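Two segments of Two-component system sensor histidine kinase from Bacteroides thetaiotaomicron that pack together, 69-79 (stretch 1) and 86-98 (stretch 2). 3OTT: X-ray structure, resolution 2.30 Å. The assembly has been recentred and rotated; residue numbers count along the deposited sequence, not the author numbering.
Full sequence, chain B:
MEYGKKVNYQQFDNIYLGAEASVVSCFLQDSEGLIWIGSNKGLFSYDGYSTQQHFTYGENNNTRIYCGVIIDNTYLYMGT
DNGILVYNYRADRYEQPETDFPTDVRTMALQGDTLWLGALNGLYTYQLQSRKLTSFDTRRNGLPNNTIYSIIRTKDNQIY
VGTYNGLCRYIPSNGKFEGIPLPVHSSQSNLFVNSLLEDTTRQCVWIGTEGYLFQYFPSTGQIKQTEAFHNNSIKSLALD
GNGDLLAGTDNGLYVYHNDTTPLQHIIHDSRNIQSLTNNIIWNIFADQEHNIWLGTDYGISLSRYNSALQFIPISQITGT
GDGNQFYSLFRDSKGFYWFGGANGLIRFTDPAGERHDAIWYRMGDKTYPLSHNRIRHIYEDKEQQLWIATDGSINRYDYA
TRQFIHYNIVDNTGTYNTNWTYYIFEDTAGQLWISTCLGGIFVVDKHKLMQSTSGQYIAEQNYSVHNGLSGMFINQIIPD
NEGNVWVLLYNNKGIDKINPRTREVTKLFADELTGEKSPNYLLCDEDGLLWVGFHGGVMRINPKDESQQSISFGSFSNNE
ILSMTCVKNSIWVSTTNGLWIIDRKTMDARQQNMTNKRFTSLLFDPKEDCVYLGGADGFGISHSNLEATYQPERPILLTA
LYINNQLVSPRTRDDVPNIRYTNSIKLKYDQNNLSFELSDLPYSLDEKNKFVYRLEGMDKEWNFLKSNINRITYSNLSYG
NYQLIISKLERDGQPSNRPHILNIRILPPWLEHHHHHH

Stretch 1 (69-79) VIIDNTYLYMG
Stretch 2, residues 86-98: VYNYRADRYEQPE

Strand 75-79 of stretch 1 and strand 86-88 of stretch 2 run antiparallel, at 164°, with axes 4.5 Å apart at closest approach. The register pairs Y77 with V86, L76 with Y87 and Y75 with N88, at CA-CA distances of 4.7, 5.0 and 4.5 Å. Together the stretches bury 678 Å².

V86 (phi/psi -106/120, chi1 t) shares a sheet face with Y75, Y77 and N88. Its CG2 lies over the Y77 ring, 3.8 Å from the centroid, a CH-pi contact. Its CG1 is 3.9 Å from Y75 CD1. A compact branched side chain thus meets both tyrosines, each with chi1 m.

Y87 (-116/121, chi1 t) forms the hydrogen-bonded pair. L76 N donates to Y87 O at 2.7 Å, and Y87 N donates to L76 O at 2.8 Å. On the other face, L76 CD2 lies at the edge of the Y87 ring, 3.9 Å from Y87 CD2. M78 CE is 3.8 Å from Y87 CB.

N88 (-83/104, chi1 t) ends the strand. Its OD1 accepts from R90 N and A91 N, both at 3.0 Å, which braces the turn. Its ND2 donates to E95 OE1 at 3.2 Å. A water oxygen lies 3.2 Å from N88 ND2, whose proton it accepts, and 3.1 Å from T74 OG1.

Residues 89-91 have helical phi/psi. Y89 (-79/-16, chi1 p) points toward stretch 1. It is buried and has the largest area covered by the other stretch, 81 Å². Its N donates to T74 O at 3.1 Å. Its ring packs on the L76 side chain, with Y89 CD2 3.5 Å from L76 CD1.

R90 (-82/-44; chi1 m, chi2 t, chi3 t, chi4 -88°) also points toward stretch 1. Its guanidinium gives two N-H donors to one carbonyl at its edge: N73 O accepts from R90 NE at 2.9 Å and from R90 NH2 at 3.2 Å.

Farther along, Y94 CE1 is 4.1 Å from M78 CE. E95 OE1 sits at the Y75 ring edge, 3.4 Å from Y75 CE1.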

# COMPACT_ATOMS: atom_id res chain seq x y z
N VAL B 69 3.56 -24.51 -4.62
CA VAL B 69 3.10 -23.18 -4.26
C VAL B 69 2.09 -23.29 -3.12
O VAL B 69 1.46 -24.32 -2.96
CB VAL B 69 2.37 -22.41 -5.40
CG1 VAL B 69 3.33 -21.95 -6.38
CG2 VAL B 69 1.26 -23.23 -6.03
N ILE B 70 1.94 -22.20 -2.37
CA ILE B 70 0.96 -22.14 -1.31
C ILE B 70 -0.34 -21.54 -1.89
O ILE B 70 -0.29 -20.48 -2.54
CB ILE B 70 1.51 -21.31 -0.14
CG1 ILE B 70 2.72 -22.02 0.49
CG2 ILE B 70 0.42 -21.02 0.89
CD1 ILE B 70 3.35 -21.26 1.72
N ILE B 71 -1.48 -22.19 -1.61
CA ILE B 71 -2.80 -21.82 -2.10
C ILE B 71 -3.77 -21.58 -0.90
O ILE B 71 -3.77 -22.34 0.07
CB ILE B 71 -3.36 -22.99 -3.03
CG1 ILE B 71 -2.54 -23.18 -4.32
CG2 ILE B 71 -4.80 -22.83 -3.36
CD1 ILE B 71 -2.29 -21.94 -5.10
N ASP B 72 -4.56 -20.51 -0.98
CA ASP B 72 -5.59 -20.15 0.03
C ASP B 72 -5.05 -20.03 1.46
O ASP B 72 -5.79 -20.20 2.40
CB ASP B 72 -6.83 -21.09 -0.04
CG ASP B 72 -7.52 -21.10 -1.45
OD1 ASP B 72 -7.21 -20.18 -2.28
OD2 ASP B 72 -8.36 -22.01 -1.72
N ASN B 73 -3.75 -19.74 1.62
CA ASN B 73 -3.14 -19.57 2.94
C ASN B 73 -3.36 -20.85 3.79
O ASN B 73 -3.47 -20.78 5.02
CB ASN B 73 -3.81 -18.38 3.64
CG ASN B 73 -2.94 -17.76 4.73
OD1 ASN B 73 -1.71 -17.88 4.76
ND2 ASN B 73 -3.60 -17.07 5.66
N THR B 74 -3.51 -22.00 3.14
CA THR B 74 -3.69 -23.21 3.89
C THR B 74 -3.19 -24.48 3.21
O THR B 74 -3.02 -25.48 3.90
CB THR B 74 -5.15 -23.40 4.41
OG1 THR B 74 -5.15 -24.47 5.36
CG2 THR B 74 -6.16 -23.75 3.30
N TYR B 75 -2.98 -24.46 1.89
CA TYR B 75 -2.51 -25.70 1.20
C TYR B 75 -1.11 -25.59 0.62
O TYR B 75 -0.67 -24.53 0.20
CB TYR B 75 -3.45 -26.14 0.05
CG TYR B 75 -4.92 -26.22 0.40
CD1 TYR B 75 -5.44 -27.31 1.14
CD2 TYR B 75 -5.81 -25.25 -0.04
CE1 TYR B 75 -6.79 -27.36 1.49
CE2 TYR B 75 -7.18 -25.29 0.32
CZ TYR B 75 -7.65 -26.33 1.06
OH TYR B 75 -9.01 -26.33 1.33
N LEU B 76 -0.40 -26.69 0.57
CA LEU B 76 0.80 -26.77 -0.24
C LEU B 76 0.41 -27.64 -1.41
O LEU B 76 0.05 -28.81 -1.18
CB LEU B 76 1.98 -27.41 0.54
CG LEU B 76 2.85 -26.59 1.49
CD1 LEU B 76 2.15 -25.41 2.13
CD2 LEU B 76 3.41 -27.47 2.59
N TYR B 77 0.35 -27.05 -2.61
CA TYR B 77 0.18 -27.77 -3.88
C TYR B 77 1.58 -28.11 -4.35
O TYR B 77 2.41 -27.22 -4.56
CB TYR B 77 -0.55 -26.89 -4.97
CG TYR B 77 -2.06 -26.88 -4.89
CD1 TYR B 77 -2.71 -26.78 -3.65
CD2 TYR B 77 -2.83 -26.95 -6.04
CE1 TYR B 77 -4.12 -26.79 -3.56
CE2 TYR B 77 -4.23 -26.92 -6.01
CZ TYR B 77 -4.88 -26.86 -4.76
OH TYR B 77 -6.28 -26.87 -4.71
N MET B 78 1.84 -29.38 -4.56
CA MET B 78 3.19 -29.84 -4.88
C MET B 78 3.19 -30.73 -6.12
O MET B 78 2.37 -31.66 -6.21
CB MET B 78 3.74 -30.62 -3.68
CG MET B 78 3.76 -29.74 -2.38
SD MET B 78 4.32 -30.79 -1.05
CE MET B 78 2.85 -31.77 -0.65
N GLY B 79 4.10 -30.48 -7.06
CA GLY B 79 4.13 -31.31 -8.25
C GLY B 79 4.89 -32.59 -8.06
O GLY B 79 5.93 -32.58 -7.44
N VAL B 86 -1.75 -32.47 -2.71
CA VAL B 86 -2.24 -31.35 -1.97
C VAL B 86 -2.18 -31.55 -0.43
O VAL B 86 -2.85 -32.45 0.13
CB VAL B 86 -3.64 -30.96 -2.43
CG1 VAL B 86 -4.21 -29.86 -1.56
CG2 VAL B 86 -3.60 -30.53 -3.90
N TYR B 87 -1.44 -30.70 0.26
CA TYR B 87 -1.27 -30.89 1.68
C TYR B 87 -1.87 -29.72 2.45
O TYR B 87 -1.51 -28.55 2.24
CB TYR B 87 0.24 -31.11 2.02
CG TYR B 87 0.54 -31.25 3.50
CD1 TYR B 87 0.18 -32.43 4.22
CD2 TYR B 87 1.18 -30.25 4.18
CE1 TYR B 87 0.45 -32.56 5.60
CE2 TYR B 87 1.50 -30.37 5.57
CZ TYR B 87 1.12 -31.52 6.24
OH TYR B 87 1.42 -31.61 7.56
N ASN B 88 -2.83 -30.02 3.31
CA ASN B 88 -3.38 -28.96 4.18
C ASN B 88 -2.47 -28.80 5.39
O ASN B 88 -2.50 -29.62 6.27
CB ASN B 88 -4.85 -29.26 4.57
CG ASN B 88 -5.48 -28.15 5.42
OD1 ASN B 88 -4.78 -27.38 6.06
ND2 ASN B 88 -6.83 -28.07 5.42
N TYR B 89 -1.67 -27.76 5.44
CA TYR B 89 -0.69 -27.67 6.49
C TYR B 89 -1.29 -27.19 7.84
O TYR B 89 -0.66 -27.37 8.90
CB TYR B 89 0.48 -26.79 6.03
CG TYR B 89 0.21 -25.28 5.97
CD1 TYR B 89 0.24 -24.49 7.12
CD2 TYR B 89 -0.09 -24.66 4.76
CE1 TYR B 89 0.04 -23.10 7.06
CE2 TYR B 89 -0.32 -23.26 4.68
CZ TYR B 89 -0.28 -22.51 5.81
OH TYR B 89 -0.49 -21.17 5.69
N ARG B 90 -2.49 -26.63 7.81
CA ARG B 90 -3.12 -26.22 9.07
C ARG B 90 -3.78 -27.44 9.69
O ARG B 90 -3.68 -27.65 10.89
CB ARG B 90 -4.18 -25.11 8.91
CG ARG B 90 -3.57 -23.79 8.56
CD ARG B 90 -4.65 -22.73 8.34
NE ARG B 90 -3.96 -21.55 7.78
CZ ARG B 90 -3.42 -20.59 8.51
NH1 ARG B 90 -3.53 -20.63 9.86
NH2 ARG B 90 -2.80 -19.57 7.91
N ALA B 91 -4.46 -28.22 8.89
CA ALA B 91 -5.08 -29.42 9.45
C ALA B 91 -4.07 -30.57 9.58
O ALA B 91 -4.30 -31.50 10.34
CB ALA B 91 -6.33 -29.85 8.61
N ASP B 92 -2.94 -30.50 8.88
CA ASP B 92 -2.01 -31.64 8.83
C ASP B 92 -2.62 -32.93 8.22
O ASP B 92 -2.46 -34.00 8.78
CB ASP B 92 -1.33 -31.86 10.23
CG ASP B 92 -0.34 -33.02 10.23
OD1 ASP B 92 0.33 -33.30 9.20
OD2 ASP B 92 -0.26 -33.72 11.24
N ARG B 93 -3.27 -32.80 7.05
CA ARG B 93 -3.90 -33.87 6.31
C ARG B 93 -3.68 -33.64 4.80
O ARG B 93 -3.79 -32.48 4.34
CB ARG B 93 -5.44 -33.83 6.52
CG ARG B 93 -5.90 -33.67 7.97
CD ARG B 93 -6.27 -34.96 8.73
NE ARG B 93 -5.51 -36.17 8.40
CZ ARG B 93 -6.06 -37.32 7.97
NH1 ARG B 93 -7.38 -37.44 7.79
NH2 ARG B 93 -5.28 -38.37 7.69
N TYR B 94 -3.47 -34.72 4.04
CA TYR B 94 -3.50 -34.66 2.57
C TYR B 94 -4.96 -34.61 2.18
O TYR B 94 -5.75 -35.37 2.70
CB TYR B 94 -2.78 -35.87 1.93
CG TYR B 94 -1.30 -35.70 2.09
CD1 TYR B 94 -0.59 -34.95 1.19
CD2 TYR B 94 -0.62 -36.21 3.21
CE1 TYR B 94 0.79 -34.73 1.35
CE2 TYR B 94 0.73 -36.00 3.39
CZ TYR B 94 1.45 -35.23 2.45
OH TYR B 94 2.81 -35.01 2.56
N GLU B 95 -5.32 -33.67 1.31
CA GLU B 95 -6.71 -33.38 1.01
C GLU B 95 -6.86 -33.26 -0.44
O GLU B 95 -6.81 -32.12 -0.91
CB GLU B 95 -7.14 -32.03 1.65
CG GLU B 95 -7.81 -32.26 3.03
CD GLU B 95 -8.15 -31.00 3.82
OE1 GLU B 95 -8.26 -29.92 3.19
OE2 GLU B 95 -8.35 -31.10 5.08
N GLN B 96 -7.02 -34.37 -1.17
CA GLN B 96 -7.15 -34.29 -2.66
C GLN B 96 -8.49 -33.75 -3.18
O GLN B 96 -9.55 -34.33 -2.92
CB GLN B 96 -6.88 -35.61 -3.42
CG GLN B 96 -5.41 -36.11 -3.55
CD GLN B 96 -4.36 -35.08 -4.11
OE1 GLN B 96 -3.48 -34.59 -3.35
NE2 GLN B 96 -4.44 -34.79 -5.42
N PRO B 97 -8.41 -32.71 -4.04
CA PRO B 97 -9.48 -32.27 -4.95
C PRO B 97 -10.09 -33.42 -5.75
O PRO B 97 -9.44 -34.42 -5.94
CB PRO B 97 -8.74 -31.33 -5.92
CG PRO B 97 -7.57 -30.79 -5.15
CD PRO B 97 -7.13 -32.00 -4.31
N GLU B 98 -11.33 -33.29 -6.21
CA GLU B 98 -11.88 -34.30 -7.07
C GLU B 98 -11.18 -34.31 -8.45
O GLU B 98 -11.27 -35.29 -9.16
CB GLU B 98 -13.42 -34.21 -7.17
CG GLU B 98 -14.17 -35.27 -6.24
CD GLU B 98 -15.68 -35.58 -6.62
OE1 GLU B 98 -16.49 -34.65 -6.94
OE2 GLU B 98 -16.06 -36.78 -6.58
O HOH W 1 -7.68 -25.32 6.90